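Local coordinates for CHAD domain protein (Streptomyces chartreusis, PDB 6RN5) that probably binds polyphosphate through its helical CHAD fold and also binds copper ions, combining the two properties in one protein, its wider biological role being unsettled, at residues A71-F76 with E86-E91; A177-Q182 with Y342-L347. All coordinates share one frame; numbering follows the deposited sequence.

Contact 1 (A71-F76 with E86-E91); sequences ATLHTF and EGMRPE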
# COMPACT_ATOMS: atom_id res chain seq x y z
N ALA A 71 18.11 15.41 28.69
CA ALA A 71 17.57 14.15 29.21
C ALA A 71 17.97 13.89 30.66
O ALA A 71 17.16 13.49 31.50
CB ALA A 71 18.02 12.97 28.34
N THR A 72 19.24 14.09 30.93
CA THR A 72 19.81 13.84 32.24
C THR A 72 19.14 14.71 33.30
O THR A 72 18.82 14.25 34.39
CB THR A 72 21.31 14.07 32.19
OG1 THR A 72 21.88 13.14 31.26
CG2 THR A 72 21.95 13.84 33.53
N LEU A 73 18.91 15.97 32.94
CA LEU A 73 18.27 16.92 33.84
C LEU A 73 16.80 16.54 34.07
O LEU A 73 16.20 17.05 34.97
CB LEU A 73 18.41 18.35 33.31
CG LEU A 73 19.65 19.11 33.82
CD1 LEU A 73 20.94 18.34 33.66
CD2 LEU A 73 19.78 20.44 33.12
N HIS A 74 16.24 15.67 33.25
CA HIS A 74 14.86 15.25 33.41
C HIS A 74 14.88 14.05 34.32
O HIS A 74 14.29 14.10 35.38
CB HIS A 74 14.22 14.89 32.04
CG HIS A 74 12.79 14.52 32.14
ND1 HIS A 74 12.35 13.22 32.18
CD2 HIS A 74 11.68 15.29 32.23
CE1 HIS A 74 11.03 13.20 32.27
NE2 HIS A 74 10.60 14.45 32.29
N THR A 75 15.55 12.98 33.88
CA THR A 75 15.57 11.68 34.57
C THR A 75 16.07 11.81 36.01
O THR A 75 15.58 11.09 36.91
CB THR A 75 16.46 10.68 33.79
OG1 THR A 75 15.95 10.52 32.47
CG2 THR A 75 16.50 9.34 34.46
N PHE A 76 17.07 12.68 36.21
CA PHE A 76 17.82 12.77 37.48
C PHE A 76 17.61 14.12 38.12
O PHE A 76 18.43 14.59 38.91
CB PHE A 76 19.33 12.51 37.26
CG PHE A 76 19.64 11.17 36.60
CD1 PHE A 76 19.74 10.00 37.37
CD2 PHE A 76 19.87 11.08 35.23
CE1 PHE A 76 20.05 8.78 36.75
CE2 PHE A 76 20.17 9.85 34.61
CZ PHE A 76 20.25 8.71 35.37
N GLU A 86 15.10 23.54 35.51
CA GLU A 86 13.94 24.09 34.84
C GLU A 86 14.35 25.22 33.90
O GLU A 86 13.78 25.35 32.85
CB GLU A 86 12.94 24.60 35.87
CG GLU A 86 12.27 23.50 36.67
CD GLU A 86 11.19 24.03 37.63
OE1 GLU A 86 11.27 25.21 38.06
OE2 GLU A 86 10.25 23.26 37.92
N GLY A 87 15.32 26.02 34.31
CA GLY A 87 15.92 27.03 33.44
C GLY A 87 16.70 26.41 32.26
O GLY A 87 16.55 26.85 31.12
N MET A 88 17.49 25.36 32.51
CA MET A 88 18.32 24.74 31.46
C MET A 88 17.52 24.02 30.39
O MET A 88 17.84 24.14 29.21
CB MET A 88 19.29 23.73 32.07
CG MET A 88 20.29 24.28 33.08
SD MET A 88 21.52 25.26 32.24
CE MET A 88 22.56 24.01 31.48
N ARG A 89 16.49 23.27 30.78
CA ARG A 89 15.89 22.26 29.86
C ARG A 89 15.26 22.83 28.59
O ARG A 89 15.60 22.38 27.49
CB ARG A 89 14.85 21.35 30.57
CG ARG A 89 15.43 20.23 31.46
CD ARG A 89 14.38 19.15 31.79
NE ARG A 89 14.30 18.16 30.70
CZ ARG A 89 13.25 17.96 29.87
NH1 ARG A 89 12.12 18.65 29.98
NH2 ARG A 89 13.34 17.02 28.92
N PRO A 90 14.33 23.78 28.71
CA PRO A 90 13.75 24.39 27.49
C PRO A 90 14.78 25.11 26.63
O PRO A 90 14.66 25.13 25.42
CB PRO A 90 12.74 25.40 28.04
CG PRO A 90 13.26 25.75 29.41
CD PRO A 90 13.84 24.47 29.93
N GLU A 91 15.82 25.67 27.25
CA GLU A 91 16.84 26.37 26.49
C GLU A 91 17.63 25.37 25.70
O GLU A 91 17.87 25.56 24.52
CB GLU A 91 17.72 27.18 27.41
CG GLU A 91 17.03 28.39 27.98
CD GLU A 91 16.38 29.23 26.89
OE1 GLU A 91 17.04 30.05 26.21
OE2 GLU A 91 15.18 29.07 26.69

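Contact 2 (A177-Q182 with Y342-L347); sequences ALLDRQ and YALGVL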
# COMPACT_ATOMS: atom_id res chain seq x y z
N ALA A 177 10.04 17.45 -8.44
CA ALA A 177 10.54 18.79 -8.59
C ALA A 177 9.82 19.77 -7.61
O ALA A 177 10.43 20.72 -7.07
CB ALA A 177 10.35 19.23 -10.03
N LEU A 178 8.53 19.56 -7.42
CA LEU A 178 7.77 20.36 -6.46
C LEU A 178 8.33 20.23 -5.03
O LEU A 178 8.60 21.20 -4.37
CB LEU A 178 6.30 19.96 -6.51
CG LEU A 178 5.37 20.70 -5.57
CD1 LEU A 178 5.29 22.17 -5.97
CD2 LEU A 178 3.99 20.05 -5.60
N LEU A 179 8.52 19.00 -4.59
CA LEU A 179 9.08 18.74 -3.27
C LEU A 179 10.54 19.21 -3.15
O LEU A 179 10.96 19.72 -2.12
CB LEU A 179 8.97 17.24 -2.97
CG LEU A 179 7.53 16.74 -2.79
CD1 LEU A 179 7.49 15.24 -2.89
CD2 LEU A 179 6.93 17.16 -1.45
N ASP A 180 11.33 18.99 -4.19
CA ASP A 180 12.67 19.52 -4.19
C ASP A 180 12.69 21.05 -3.97
O ASP A 180 13.43 21.56 -3.13
CB ASP A 180 13.34 19.15 -5.52
CG ASP A 180 14.80 19.53 -5.58
OD1 ASP A 180 15.34 20.17 -4.69
OD2 ASP A 180 15.43 19.17 -6.56
N ARG A 181 11.83 21.78 -4.69
CA ARG A 181 11.69 23.21 -4.49
C ARG A 181 11.23 23.54 -3.08
O ARG A 181 11.87 24.32 -2.39
CB ARG A 181 10.72 23.83 -5.52
CG ARG A 181 10.56 25.35 -5.41
CD ARG A 181 9.62 25.97 -6.45
NE ARG A 181 8.76 27.00 -5.81
CZ ARG A 181 9.05 28.31 -5.65
NH1 ARG A 181 10.20 28.84 -6.11
NH2 ARG A 181 8.16 29.12 -5.02
N GLN A 182 10.14 22.96 -2.64
CA GLN A 182 9.58 23.28 -1.34
C GLN A 182 10.48 22.95 -0.14
O GLN A 182 10.67 23.75 0.76
CB GLN A 182 8.22 22.62 -1.18
CG GLN A 182 7.15 23.29 -2.06
CD GLN A 182 5.77 22.68 -1.83
OE1 GLN A 182 5.61 21.69 -1.06
NE2 GLN A 182 4.75 23.25 -2.50
N TYR A 342 -1.75 13.26 -8.08
CA TYR A 342 -1.98 11.82 -8.07
C TYR A 342 -0.74 11.15 -7.60
O TYR A 342 -0.82 10.27 -6.76
CB TYR A 342 -2.36 11.40 -9.49
CG TYR A 342 -2.50 9.91 -9.80
CD1 TYR A 342 -1.36 9.10 -10.04
CD2 TYR A 342 -3.76 9.34 -9.96
CE1 TYR A 342 -1.50 7.77 -10.38
CE2 TYR A 342 -3.91 8.02 -10.32
CZ TYR A 342 -2.79 7.24 -10.54
OH TYR A 342 -2.97 5.94 -10.86
N ALA A 343 0.42 11.58 -8.07
CA ALA A 343 1.65 11.01 -7.60
C ALA A 343 1.84 11.21 -6.09
O ALA A 343 2.34 10.34 -5.40
CB ALA A 343 2.84 11.61 -8.33
N LEU A 344 1.49 12.40 -5.62
CA LEU A 344 1.64 12.73 -4.24
C LEU A 344 0.72 11.90 -3.38
O LEU A 344 1.09 11.56 -2.27
CB LEU A 344 1.37 14.22 -4.02
CG LEU A 344 2.39 15.16 -4.65
CD1 LEU A 344 1.85 16.58 -4.55
CD2 LEU A 344 3.70 15.04 -3.92
N GLY A 345 -0.48 11.60 -3.86
CA GLY A 345 -1.37 10.64 -3.17
C GLY A 345 -0.75 9.26 -2.92
O GLY A 345 -0.90 8.69 -1.84
N VAL A 346 -0.05 8.74 -3.94
CA VAL A 346 0.61 7.47 -3.86
C VAL A 346 1.74 7.53 -2.84
O VAL A 346 1.92 6.63 -2.01
CB VAL A 346 1.21 7.09 -5.24
CG1 VAL A 346 1.97 5.79 -5.17
CG2 VAL A 346 0.11 6.92 -6.28
N LEU A 347 2.50 8.60 -2.92
CA LEU A 347 3.64 8.83 -2.04
C LEU A 347 3.25 8.98 -0.56
O LEU A 347 3.91 8.48 0.31
CB LEU A 347 4.37 10.05 -2.53
CG LEU A 347 5.64 10.47 -1.86
CD1 LEU A 347 6.64 9.33 -1.93
CD2 LEU A 347 6.12 11.70 -2.62

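Contact 1 (A71-F76 with E86-E91)
Met88 meets Leu73 through CB and CG, the start of its side chain: CD2 of Leu73 presses on Met88 CB at 3.5 Å, tighter than usual for two carbons, and lies 3.9 Å from Met88 CG. Beyond CG the methionine bends at chi2 and chi3, and its side chain also packs on Ile206 and Lys209 of helix 201-213. Leu73 is also covered by Leu28 of helix 21-42 and by Trp84 and Cys85, earlier on its partner helix, which makes this the buried half of the contact.

Arg89 follows and buries more of its own surface against 71-76 than any other residue of 86-91. Its CG passes 4.0 Å from Leu73 CB; the chain then bends at chi3 (84°) and carries the guanidinium alongside His74. NE comes within 3.5 Å of His74 CB and is hydrogen-bonded to the carbonyl O of Ser70. His74 CD2 lies 3.9 Å above the centre of the guanidinium plane, but ring and guanidinium are 53° apart, so this is an oblique contact and not a flat stack.

The two helices, linked by the short connection 76-81, form a helical hairpin whose segments run at 137° to each other, 9.7 Å between axes. No hydrogen bond joins 71-76 to 86-91, but the Arg89 NE bond to Ser70 O ties the helices one turn before His74. The apolar Leu73-Met88 contact and this bond share the work, with Arg89 lying over His74 on the partly exposed side. There the positive charge of Arg89, 5.0 Å from NH1 to His74 NE2, would probably disfavour protonation of that histidine.

Contact 2 (A177-Q182 with Y342-L347)
Leu179 and Leu344 have nearly the same side-chain conformation, each with CG anti to its own carbonyl carbon (chi1 near -68° in both), and this sends both chains into the space between their helices. There they pass one another in opposite directions, with CD1 of Leu179 3.9 Å from CD2 of Leu344. Leu347, one turn further along, takes the other common course: its CG stands anti to the backbone N (chi1 -176°), and the side chain meets Leu179 tip to tip, CD2 of Leu347 lying 3.8 Å from the same CD1. One methyl of Leu179 thus touches two leucines of helix 338-366. Leu178 adds a looser touch at the more exposed margin, its CD2 4.2 Å from Leu344 CD1.

The segment axes are 12.3 Å apart and inclined at 75°; at this distance only the ends of the leucines bridge the two segments. Other helices fill in around these ends: Ala330 of helix 305-331 packs on both Leu179 and Leu344, while Leu112, Ala115 and Leu116 of helix 82-120 cover Leu347. On a further side of 342-347, Val346 packs on Gly345 of the second subunit, and Tyr342 on His348 of that subunit.

The next residue, His348, binds copper together with His262 and His271; a bound copper ion lies about 10 Å from the Leu347 side chain. With methyl groups alone meeting across the two segments, the contact is held by dispersion and by exclusion of water, without the directional demands of hydrogen bonds.

Contacts 1 and 2 lie on opposite sides of the chain's centre, 39 Å between their own centres and about 25 Å between nearest atoms, so neither touches the other. They follow in series: contact 1 joins the neighbouring helices 56-75 and 82-120, and closes before contact 2 joins helix 170-198 to helix 338-366 across 159 intervening residues. Helix 82-120 connects the two regions, supplying one segment of contact 1 near its start and packing beside contact 2 further on. Contact 1 is thus a local hairpin, away from the copper and carbonate sites, whereas contact 2 ties distant parts of this all-helical chain together close to the copper site and the second subunit.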